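Tartrate dehydrogenase/decarboxylase (Pseudomonas putida, PDB 3FLK) oxidises (+)-tartrate to oxaloglycolate with NAD+ and a divalent metal ion, and also converts meso-tartrate to D-glycerate and D-malate to pyruvate. Local coordinates at residues L251-P256 / E281-S286; D14-E19 / N294-I299. The protein carries 1 engineered substitution. All coordinates share one frame; numbering follows the deposited sequence.

How the contacts relate
Both contacts shape a coenzyme site to which the second subunit also contributes, in the isocitrate/isopropylmalate dehydrogenase fold; their centres lie about 14 Å apart. Along the chain contact 1 is nested inside contact 2: 14-19 comes first, leading from strand 6-13 into helix 17-35, then helix 245-258 and the end of strand 278-282 with the loop after it supply contact 1, and 294-299 closes the circuit, running into helix 299-313. Strands 6-13 and 278-282 belong to one mixed sheet. The contacts touch, Ser286 O lying 2.9 Å from Ile16 N in a probable hydrogen bond. Contact 1 runs from the metal site past nicotinamide and phosphate to one side of the adenine, which contact 2 bonds through Asn297.

Contact 1 of 2, residues L251-P256 / E281-S286; sequences LSDLGP and EPVHGS. With NAI (1,4-dihydronicotinamide adenine dinucleotide), chain F.
Val283 CG1 packs 3.5 Å from Ser252 O, a carbonyl oxygen buried here with no polar partner in the model; the same methyl comes 3.2 Å from Asp253 OD1. In this isocitrate/isopropylmalate dehydrogenase fold, helix 245-258, whose Asp249 and Asp253 are metal ligands by similarity, meets the end of strand 278-282 and the loop after it. Valine CG1, anti to the backbone N (chi1 172°), faces the helix, and Asp253, near the bound magnesium ion, sends its carboxylate past the valine in the opposite direction. A water lies 2.7 Å from Val283 O and reaches Asp253 OD1 only weakly, having more acceptors around it than protons. Ser252 is small enough to turn OG back to its helix and to Arg108.

Strand end and loop together hold NADH. Glu281 OE1 accepts from the carboxamide N7N, while its OE2 forms a salt bridge with Arg98. At Gly285 a side chain would run into the nicotinamide ring; the glycine N donates almost straight to phosphate oxygen O1A (2.7 Å, 171°). The His284 ring has Pro282 CB over one face and adenine N6A over the other, and its ND1 donates in the carbonyl plane to a lone pair of Gly285 O at 2.9 Å.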
ATOM      1  N   LEU A 251      -5.649  -0.940  -0.057  1.00 11.71           N
ATOM      2  CA  LEU A 251      -6.408   0.250  -0.444  1.00 11.66           C
ATOM      3  C   LEU A 251      -7.663   0.470   0.405  1.00 11.52           C
ATOM      4  O   LEU A 251      -8.097   1.608   0.582  1.00 11.53           O
ATOM      5  CB  LEU A 251      -6.759   0.206  -1.937  1.00 11.54           C
ATOM      6  CG  LEU A 251      -5.597   0.278  -2.942  1.00 11.85           C
ATOM      7  CD1 LEU A 251      -6.099   0.006  -4.355  1.00 12.48           C
ATOM      8  CD2 LEU A 251      -4.850   1.608  -2.879  1.00 11.75           C
ATOM      9  N   SER A 252      -8.221  -0.614   0.940  1.00 11.69           N
ATOM     10  CA  SER A 252      -9.427  -0.549   1.775  1.00 11.90           C
ATOM     11  C   SER A 252      -9.169  -0.264   3.261  1.00 11.99           C
ATOM     12  O   SER A 252     -10.116  -0.148   4.040  1.00 12.20           O
ATOM     13  CB  SER A 252     -10.277  -1.812   1.603  1.00 11.94           C
ATOM     14  OG  SER A 252      -9.581  -2.969   2.035  1.00 12.33           O
ATOM     15  N   ASP A 253      -7.900  -0.178   3.659  1.00 12.01           N
ATOM     16  CA  ASP A 253      -7.548   0.436   4.945  1.00 12.00           C
ATOM     17  C   ASP A 253      -7.140   1.890   4.720  1.00 11.92           C
ATOM     18  O   ASP A 253      -7.508   2.776   5.496  1.00 11.52           O
ATOM     19  CB  ASP A 253      -6.426  -0.328   5.662  1.00 12.10           C
ATOM     20  CG  ASP A 253      -6.946  -1.281   6.736  1.00 12.60           C
ATOM     21  OD1 ASP A 253      -8.082  -1.786   6.607  1.00 13.27           O
ATOM     22  OD2 ASP A 253      -6.207  -1.540   7.712  1.00 13.26           O
ATOM     23  N   LEU A 254      -6.398   2.129   3.640  1.00 11.82           N
ATOM     24  CA  LEU A 254      -5.904   3.466   3.309  1.00 11.90           C
ATOM     25  C   LEU A 254      -7.026   4.458   2.993  1.00 11.99           C
ATOM     26  O   LEU A 254      -7.031   5.580   3.513  1.00 11.98           O
ATOM     27  CB  LEU A 254      -4.912   3.397   2.142  1.00 11.94           C
ATOM     28  CG  LEU A 254      -4.292   4.711   1.659  1.00 11.94           C
ATOM     29  CD1 LEU A 254      -3.480   5.381   2.755  1.00 11.99           C
ATOM     30  CD2 LEU A 254      -3.426   4.465   0.440  1.00 11.93           C
ATOM     31  N   GLY A 255      -7.955   4.044   2.135  1.00 12.11           N
ATOM     32  CA  GLY A 255      -9.111   4.863   1.754  1.00 12.56           C
ATOM     33  C   GLY A 255      -9.895   5.426   2.934  1.00 12.76           C
ATOM     34  O   GLY A 255     -10.021   6.645   3.064  1.00 12.78           O
ATOM     35  N   PRO A 256     -10.456   4.544   3.782  1.00 13.09           N
ATOM     36  CA  PRO A 256     -11.142   4.962   5.012  1.00 13.35           C
ATOM     37  C   PRO A 256     -10.287   5.829   5.933  1.00 13.62           C
ATOM     38  O   PRO A 256     -10.815   6.745   6.562  1.00 13.56           O
ATOM     39  CB  PRO A 256     -11.480   3.634   5.690  1.00 13.29           C
ATOM     40  CG  PRO A 256     -11.601   2.684   4.567  1.00 13.26           C
ATOM     41  CD  PRO A 256     -10.532   3.085   3.599  1.00 12.97           C
ATOM     42  N   GLU A 281     -19.055  -8.300   6.930  1.00 13.20           N
ATOM     43  CA  GLU A 281     -18.122  -8.050   8.020  1.00 13.58           C
ATOM     44  C   GLU A 281     -17.524  -6.651   7.895  1.00 13.07           C
ATOM     45  O   GLU A 281     -17.511  -6.076   6.803  1.00 13.27           O
ATOM     46  CB  GLU A 281     -16.989  -9.091   8.005  1.00 13.51           C
ATOM     47  CG  GLU A 281     -16.099  -9.013   6.763  1.00 14.63           C
ATOM     48  CD  GLU A 281     -14.816  -9.819   6.856  1.00 15.03           C
ATOM     49  OE1 GLU A 281     -14.323 -10.079   7.975  1.00 16.88           O
ATOM     50  OE2 GLU A 281     -14.289 -10.190   5.788  1.00 18.01           O
ATOM     51  N   PRO A 282     -17.031  -6.088   9.012  1.00 12.70           N
ATOM     52  CA  PRO A 282     -16.220  -4.882   8.886  1.00 12.14           C
ATOM     53  C   PRO A 282     -14.885  -5.152   8.191  1.00 11.54           C
ATOM     54  O   PRO A 282     -14.414  -6.294   8.164  1.00 11.19           O
ATOM     55  CB  PRO A 282     -15.980  -4.461  10.337  1.00 12.30           C
ATOM     56  CG  PRO A 282     -16.234  -5.663  11.155  1.00 13.00           C
ATOM     57  CD  PRO A 282     -17.225  -6.492  10.417  1.00 12.88           C
ATOM     58  N   VAL A 283     -14.294  -4.105   7.623  1.00 10.94           N
ATOM     59  CA  VAL A 283     -12.933  -4.185   7.098  1.00 10.66           C
ATOM     60  C   VAL A 283     -11.938  -4.468   8.236  1.00 10.62           C
ATOM     61  O   VAL A 283     -11.016  -5.272   8.077  1.00 10.42           O
ATOM     62  CB  VAL A 283     -12.531  -2.897   6.327  1.00 10.47           C
ATOM     63  CG1 VAL A 283     -11.051  -2.924   5.951  1.00 10.19           C
ATOM     64  CG2 VAL A 283     -13.384  -2.732   5.072  1.00 10.25           C
ATOM     65  N   HIS A 284     -12.152  -3.826   9.385  1.00 10.48           N
ATOM     66  CA  HIS A 284     -11.223  -3.916  10.524  1.00 10.60           C
ATOM     67  C   HIS A 284     -11.085  -5.320  11.123  1.00 10.52           C
ATOM     68  O   HIS A 284     -11.941  -6.180  10.929  1.00 10.53           O
ATOM     69  CB  HIS A 284     -11.589  -2.895  11.613  1.00 10.43           C
ATOM     70  CG  HIS A 284     -12.881  -3.183  12.320  1.00 10.22           C
ATOM     71  ND1 HIS A 284     -13.060  -4.279  13.137  1.00 10.90           N
ATOM     72  CD2 HIS A 284     -14.044  -2.490  12.366  1.00  9.83           C
ATOM     73  CE1 HIS A 284     -14.283  -4.263  13.634  1.00 10.65           C
ATOM     74  NE2 HIS A 284     -14.900  -3.185  13.184  1.00 10.37           N
ATOM     75  N   GLY A 285      -9.998  -5.536  11.858  1.00 10.91           N
ATOM     76  CA  GLY A 285      -9.754  -6.814  12.521  1.00 11.11           C
ATOM     77  C   GLY A 285     -10.277  -6.871  13.942  1.00 11.41           C
ATOM     78  O   GLY A 285     -11.218  -6.158  14.300  1.00 11.19           O
ATOM     79  N   SER A 286      -9.655  -7.725  14.753  1.00 11.78           N
ATOM     80  CA  SER A 286     -10.097  -7.972  16.129  1.00 12.32           C
ATOM     81  C   SER A 286      -9.629  -6.917  17.141  1.00 12.83           C
ATOM     82  O   SER A 286     -10.067  -6.931  18.293  1.00 12.89           O
ATOM     83  CB  SER A 286      -9.665  -9.369  16.577  1.00 12.16           C
ATOM     84  OG  SER A 286      -8.258  -9.507  16.515  1.00 11.94           O
TER
HETATM   85  PA  NAI F 402      -7.070  -4.159  13.314  1.00 11.31           P
HETATM   86  O1A NAI F 402      -8.010  -3.696  12.267  1.00 10.82           O
HETATM   87  O2A NAI F 402      -7.695  -5.125  14.235  1.00 10.78           O
HETATM   88  O5B NAI F 402      -6.556  -2.895  14.151  1.00 11.90           O
HETATM   89  C5B NAI F 402      -5.748  -1.885  13.591  1.00 11.66           C
HETATM   90  C4B NAI F 402      -5.879  -0.599  14.399  1.00 11.70           C
HETATM   91  O4B NAI F 402      -7.141  -0.006  14.153  1.00 12.22           O
HETATM   92  C3B NAI F 402      -5.782  -0.848  15.897  1.00 12.08           C
HETATM   93  O3B NAI F 402      -5.026   0.190  16.473  1.00 12.34           O
HETATM   94  C2B NAI F 402      -7.221  -0.797  16.369  1.00 12.19           C
HETATM   95  O2B NAI F 402      -7.338  -0.297  17.681  1.00 13.09           O
HETATM   96  C1B NAI F 402      -7.898   0.101  15.347  1.00 11.45           C
HETATM   97  N9A NAI F 402      -9.293  -0.311  15.115  1.00 11.38           N
HETATM   98  C8A NAI F 402      -9.726  -1.397  14.397  1.00 11.31           C
HETATM   99  N7A NAI F 402     -11.077  -1.412  14.428  1.00 10.91           N
HETATM  100  C5A NAI F 402     -11.512  -0.361  15.148  1.00 11.04           C
HETATM  101  C6A NAI F 402     -12.786   0.085  15.487  1.00 10.81           C
HETATM  102  N6A NAI F 402     -13.864  -0.570  15.065  1.00 10.24           N
HETATM  103  N1A NAI F 402     -12.918   1.223  16.257  1.00 11.14           N
HETATM  104  C2A NAI F 402     -11.805   1.912  16.689  1.00 11.20           C
HETATM  105  N3A NAI F 402     -10.546   1.461  16.341  1.00 10.83           N
HETATM  106  C4A NAI F 402     -10.400   0.343  15.589  1.00 10.60           C
HETATM  107  O3  NAI F 402      -5.783  -4.770  12.545  1.00 12.15           O
HETATM  108  PN  NAI F 402      -4.404  -5.314  13.182  1.00 12.74           P
HETATM  109  O1N NAI F 402      -4.103  -4.638  14.462  1.00 13.18           O
HETATM  110  O2N NAI F 402      -3.396  -5.223  12.101  1.00 12.90           O
HETATM  111  O5D NAI F 402      -4.708  -6.865  13.448  1.00 12.42           O
HETATM  112  C5D NAI F 402      -5.270  -7.327  14.659  1.00 12.90           C
HETATM  113  C4D NAI F 402      -5.780  -8.758  14.485  1.00 13.07           C
HETATM  114  O4D NAI F 402      -6.918  -8.766  13.644  1.00 12.93           O
HETATM  115  C3D NAI F 402      -4.765  -9.693  13.839  1.00 13.44           C
HETATM  116  O3D NAI F 402      -4.875 -10.940  14.481  1.00 12.91           O
HETATM  117  C2D NAI F 402      -5.227  -9.811  12.398  1.00 13.56           C
HETATM  118  O2D NAI F 402      -4.877 -11.047  11.821  1.00 13.91           O
HETATM  119  C1D NAI F 402      -6.733  -9.660  12.556  1.00 13.37           C
HETATM  120  N1N NAI F 402      -7.455  -9.155  11.372  1.00 13.49           N
HETATM  121  C2N NAI F 402      -8.570  -9.843  10.980  1.00 13.01           C
HETATM  122  C3N NAI F 402      -9.319  -9.417   9.890  1.00 13.82           C
HETATM  123  C7N NAI F 402     -10.672 -10.025   9.653  1.00 13.85           C
HETATM  124  O7N NAI F 402     -11.194 -10.946  10.587  1.00 14.18           O
HETATM  125  N7N NAI F 402     -11.357  -9.687   8.562  1.00 14.27           N
HETATM  126  C4N NAI F 402      -8.921  -8.272   9.199  1.00 13.81           C
HETATM  127  C5N NAI F 402      -7.786  -7.570   9.606  1.00 13.71           C
HETATM  128  C6N NAI F 402      -7.055  -8.022  10.704  1.00 13.50           C
HETATM  129  O   HOH W   1      -8.381  -5.044   7.513  1.00  8.80           O

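Contact 2 of 2, residues D14-E19 / N294-I299; sequences DGIGLE and NIANPI. With NAI (1,4-dihydronicotinamide adenine dinucleotide), chain F.
Ile16 and Ala296 meet through their beta carbons, CB to CB at 3.9 Å, with Ile16 CG2 against the same alanine methyl. Ile16 CG1 stands between its backbone N and carbonyl carbon (chi1 69°), and from there the chain carries CD1 to adenine N7A of NADH at 3.6 Å. The backbone of Asn297 pairs with the same base: its N donates to N1A at 2.9 Å and its O accepts from N6A. Alanine is short enough for the loop to lie close to Ile16, and its CB is also touched by Glu19 OE1 (3.7 Å). The glutamate, extended beyond CG, runs obliquely across Asn294, CG to OD1 at 3.5 Å, with carboxylate and amide planes turned 30° apart.

Water links the two segments: it donates to Glu19 OE1 at 2.7 Å and accepts from Ile295 N. Glu19 OE2 is held by Gly292 N, whereas Asn294 OD1 takes its bond from Gln350. Cut back to an alanine, Glu19 would probably leave Gly292 N and the bridging water without their carboxylate acceptor, and the 294-296 loop with a weaker tie to the helix.

Further out, a type II' turn from Asp14 to Gly17 sets Ile16 in place, with glycine suited to the positive phi of Gly15. Asn297 OD1 caps Ile299 N ahead of helix 299-313. Turn and cap thus frame the adenine pocket of the dehydrogenase.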
ATOM      1  N   ASP A  14     -13.270 -13.083  17.427  1.00 14.59           N
ATOM      2  CA  ASP A  14     -12.340 -12.651  18.473  1.00 14.53           C
ATOM      3  C   ASP A  14     -12.422 -11.156  18.762  1.00 14.13           C
ATOM      4  O   ASP A  14     -12.933 -10.381  17.945  1.00 14.01           O
ATOM      5  CB  ASP A  14     -10.893 -12.975  18.070  1.00 14.77           C
ATOM      6  CG  ASP A  14     -10.632 -14.464  17.936  1.00 15.81           C
ATOM      7  OD1 ASP A  14     -11.060 -15.235  18.817  1.00 16.77           O
ATOM      8  OD2 ASP A  14      -9.976 -14.861  16.950  1.00 17.02           O
ATOM      9  N   GLY A  15     -11.902 -10.764  19.925  1.00 13.73           N
ATOM     10  CA  GLY A  15     -11.671  -9.358  20.259  1.00 13.42           C
ATOM     11  C   GLY A  15     -12.893  -8.479  20.096  1.00 13.28           C
ATOM     12  O   GLY A  15     -13.986  -8.851  20.524  1.00 13.13           O
ATOM     13  N   ILE A  16     -12.711  -7.321  19.460  1.00 13.17           N
ATOM     14  CA  ILE A  16     -13.796  -6.339  19.317  1.00 13.01           C
ATOM     15  C   ILE A  16     -14.955  -6.834  18.446  1.00 13.35           C
ATOM     16  O   ILE A  16     -16.015  -6.210  18.414  1.00 13.40           O
ATOM     17  CB  ILE A  16     -13.300  -4.944  18.834  1.00 12.90           C
ATOM     18  CG1 ILE A  16     -12.821  -4.990  17.375  1.00 12.61           C
ATOM     19  CG2 ILE A  16     -12.232  -4.392  19.779  1.00 12.31           C
ATOM     20  CD1 ILE A  16     -12.806  -3.628  16.699  1.00 11.53           C
ATOM     21  N   GLY A  17     -14.752  -7.954  17.750  1.00 13.52           N
ATOM     22  CA  GLY A  17     -15.845  -8.633  17.055  1.00 14.00           C
ATOM     23  C   GLY A  17     -16.962  -8.980  18.025  1.00 14.43           C
ATOM     24  O   GLY A  17     -18.139  -8.929  17.670  1.00 14.42           O
ATOM     25  N   LEU A  18     -16.581  -9.311  19.258  1.00 14.78           N
ATOM     26  CA  LEU A  18     -17.534  -9.609  20.331  1.00 15.15           C
ATOM     27  C   LEU A  18     -18.241  -8.350  20.842  1.00 15.29           C
ATOM     28  O   LEU A  18     -19.352  -8.428  21.364  1.00 15.39           O
ATOM     29  CB  LEU A  18     -16.831 -10.329  21.489  1.00 15.34           C
ATOM     30  CG  LEU A  18     -16.259 -11.728  21.215  1.00 15.63           C
ATOM     31  CD1 LEU A  18     -15.121 -12.055  22.173  1.00 16.29           C
ATOM     32  CD2 LEU A  18     -17.348 -12.791  21.289  1.00 16.47           C
ATOM     33  N   GLU A  19     -17.600  -7.196  20.683  1.00 15.35           N
ATOM     34  CA  GLU A  19     -18.174  -5.924  21.118  1.00 15.84           C
ATOM     35  C   GLU A  19     -19.091  -5.301  20.065  1.00 15.40           C
ATOM     36  O   GLU A  19     -20.165  -4.792  20.394  1.00 15.49           O
ATOM     37  CB  GLU A  19     -17.070  -4.934  21.512  1.00 15.70           C
ATOM     38  CG  GLU A  19     -16.254  -5.351  22.735  1.00 16.64           C
ATOM     39  CD  GLU A  19     -15.115  -4.390  23.056  1.00 17.07           C
ATOM     40  OE1 GLU A  19     -14.752  -3.564  22.190  1.00 19.41           O
ATOM     41  OE2 GLU A  19     -14.579  -4.459  24.182  1.00 18.71           O
ATOM     42  N   ASN A 294     -14.629  -1.204  25.500  1.00 18.67           N
ATOM     43  CA  ASN A 294     -15.848  -0.811  24.787  1.00 18.23           C
ATOM     44  C   ASN A 294     -15.796   0.607  24.206  1.00 17.52           C
ATOM     45  O   ASN A 294     -16.672   1.439  24.472  1.00 17.32           O
ATOM     46  CB  ASN A 294     -17.081  -1.002  25.678  1.00 18.64           C
ATOM     47  CG  ASN A 294     -17.360  -2.463  25.986  1.00 19.63           C
ATOM     48  OD1 ASN A 294     -17.783  -3.229  25.115  1.00 21.14           O
ATOM     49  ND2 ASN A 294     -17.132  -2.855  27.233  1.00 21.08           N
ATOM     50  N   ILE A 295     -14.749   0.872  23.431  1.00 16.53           N
ATOM     51  CA  ILE A 295     -14.619   2.128  22.688  1.00 15.65           C
ATOM     52  C   ILE A 295     -14.531   1.864  21.185  1.00 14.89           C
ATOM     53  O   ILE A 295     -14.430   2.798  20.390  1.00 14.63           O
ATOM     54  CB  ILE A 295     -13.400   2.968  23.144  1.00 15.84           C
ATOM     55  CG1 ILE A 295     -12.107   2.144  23.054  1.00 16.06           C
ATOM     56  CG2 ILE A 295     -13.637   3.550  24.548  1.00 16.26           C
ATOM     57  CD1 ILE A 295     -10.843   2.974  23.053  1.00 17.49           C
ATOM     58  N   ALA A 296     -14.569   0.585  20.811  1.00 13.95           N
ATOM     59  CA  ALA A 296     -14.590   0.180  19.408  1.00 13.35           C
ATOM     60  C   ALA A 296     -15.771   0.806  18.668  1.00 12.81           C
ATOM     61  O   ALA A 296     -16.901   0.783  19.154  1.00 12.49           O
ATOM     62  CB  ALA A 296     -14.632  -1.342  19.291  1.00 13.18           C
ATOM     63  N   ASN A 297     -15.488   1.385  17.506  1.00 12.35           N
ATOM     64  CA  ASN A 297     -16.507   1.945  16.622  1.00 12.07           C
ATOM     65  C   ASN A 297     -17.352   0.816  16.024  1.00 11.88           C
ATOM     66  O   ASN A 297     -16.813  -0.066  15.349  1.00 11.85           O
ATOM     67  CB  ASN A 297     -15.830   2.760  15.507  1.00 12.11           C
ATOM     68  CG  ASN A 297     -16.784   3.696  14.785  1.00 12.15           C
ATOM     69  OD1 ASN A 297     -17.995   3.490  14.777  1.00 12.61           O
ATOM     70  ND2 ASN A 297     -16.233   4.739  14.173  1.00 12.05           N
ATOM     71  N   PRO A 298     -18.675   0.819  16.296  1.00 11.76           N
ATOM     72  CA  PRO A 298     -19.552  -0.215  15.750  1.00 11.58           C
ATOM     73  C   PRO A 298     -20.138   0.104  14.370  1.00 11.47           C
ATOM     74  O   PRO A 298     -20.872  -0.724  13.820  1.00 11.36           O
ATOM     75  CB  PRO A 298     -20.679  -0.276  16.780  1.00 11.65           C
ATOM     76  CG  PRO A 298     -20.788   1.138  17.278  1.00 11.66           C
ATOM     77  CD  PRO A 298     -19.417   1.762  17.159  1.00 11.68           C
ATOM     78  N   ILE A 299     -19.832   1.278  13.817  1.00 11.24           N
ATOM     79  CA  ILE A 299     -20.452   1.698  12.552  1.00 11.32           C
ATOM     80  C   ILE A 299     -20.114   0.759  11.385  1.00 11.42           C
ATOM     81  O   ILE A 299     -20.986   0.445  10.571  1.00 11.43           O
ATOM     82  CB  ILE A 299     -20.159   3.188  12.201  1.00 11.27           C
ATOM     83  CG1 ILE A 299     -20.850   4.116  13.214  1.00 11.50           C
ATOM     84  CG2 ILE A 299     -20.630   3.516  10.777  1.00 10.74           C
ATOM     85  CD1 ILE A 299     -20.492   5.591  13.080  1.00 11.08           C
TER
HETATM   86  PA  NAI F 402      -7.070  -4.159  13.314  1.00 11.31           P
HETATM   87  O1A NAI F 402      -8.010  -3.696  12.267  1.00 10.82           O
HETATM   88  O2A NAI F 402      -7.695  -5.125  14.235  1.00 10.78           O
HETATM   89  O5B NAI F 402      -6.556  -2.895  14.151  1.00 11.90           O
HETATM   90  C5B NAI F 402      -5.748  -1.885  13.591  1.00 11.66           C
HETATM   91  C4B NAI F 402      -5.879  -0.599  14.399  1.00 11.70           C
HETATM   92  O4B NAI F 402      -7.141  -0.006  14.153  1.00 12.22           O
HETATM   93  C3B NAI F 402      -5.782  -0.848  15.897  1.00 12.08           C
HETATM   94  O3B NAI F 402      -5.026   0.190  16.473  1.00 12.34           O
HETATM   95  C2B NAI F 402      -7.221  -0.797  16.369  1.00 12.19           C
HETATM   96  O2B NAI F 402      -7.338  -0.297  17.681  1.00 13.09           O
HETATM   97  C1B NAI F 402      -7.898   0.101  15.347  1.00 11.45           C
HETATM   98  N9A NAI F 402      -9.293  -0.311  15.115  1.00 11.38           N
HETATM   99  C8A NAI F 402      -9.726  -1.397  14.397  1.00 11.31           C
HETATM  100  N7A NAI F 402     -11.077  -1.412  14.428  1.00 10.91           N
HETATM  101  C5A NAI F 402     -11.512  -0.361  15.148  1.00 11.04           C
HETATM  102  C6A NAI F 402     -12.786   0.085  15.487  1.00 10.81           C
HETATM  103  N6A NAI F 402     -13.864  -0.570  15.065  1.00 10.24           N
HETATM  104  N1A NAI F 402     -12.918   1.223  16.257  1.00 11.14           N
HETATM  105  C2A NAI F 402     -11.805   1.912  16.689  1.00 11.20           C
HETATM  106  N3A NAI F 402     -10.546   1.461  16.341  1.00 10.83           N
HETATM  107  C4A NAI F 402     -10.400   0.343  15.589  1.00 10.60           C
HETATM  108  O3  NAI F 402      -5.783  -4.770  12.545  1.00 12.15           O
HETATM  109  PN  NAI F 402      -4.404  -5.314  13.182  1.00 12.74           P
HETATM  110  O1N NAI F 402      -4.103  -4.638  14.462  1.00 13.18           O
HETATM  111  O2N NAI F 402      -3.396  -5.223  12.101  1.00 12.90           O
HETATM  112  O5D NAI F 402      -4.708  -6.865  13.448  1.00 12.42           O
HETATM  113  C5D NAI F 402      -5.270  -7.327  14.659  1.00 12.90           C
HETATM  114  C4D NAI F 402      -5.780  -8.758  14.485  1.00 13.07           C
HETATM  115  O4D NAI F 402      -6.918  -8.766  13.644  1.00 12.93           O
HETATM  116  C3D NAI F 402      -4.765  -9.693  13.839  1.00 13.44           C
HETATM  117  O3D NAI F 402      -4.875 -10.940  14.481  1.00 12.91           O
HETATM  118  C2D NAI F 402      -5.227  -9.811  12.398  1.00 13.56           C
HETATM  119  O2D NAI F 402      -4.877 -11.047  11.821  1.00 13.91           O
HETATM  120  C1D NAI F 402      -6.733  -9.660  12.556  1.00 13.37           C
HETATM  121  N1N NAI F 402      -7.455  -9.155  11.372  1.00 13.49           N
HETATM  122  C2N NAI F 402      -8.570  -9.843  10.980  1.00 13.01           C
HETATM  123  C3N NAI F 402      -9.319  -9.417   9.890  1.00 13.82           C
HETATM  124  C7N NAI F 402     -10.672 -10.025   9.653  1.00 13.85           C
HETATM  125  O7N NAI F 402     -11.194 -10.946  10.587  1.00 14.18           O
HETATM  126  N7N NAI F 402     -11.357  -9.687   8.562  1.00 14.27           N
HETATM  127  C4N NAI F 402      -8.921  -8.272   9.199  1.00 13.81           C
HETATM  128  C5N NAI F 402      -7.786  -7.570   9.606  1.00 13.71           C
HETATM  129  C6N NAI F 402      -7.055  -8.022  10.704  1.00 13.50           C
HETATM  130  O   HOH W   2     -13.226  -1.435  22.646  1.00 13.98           O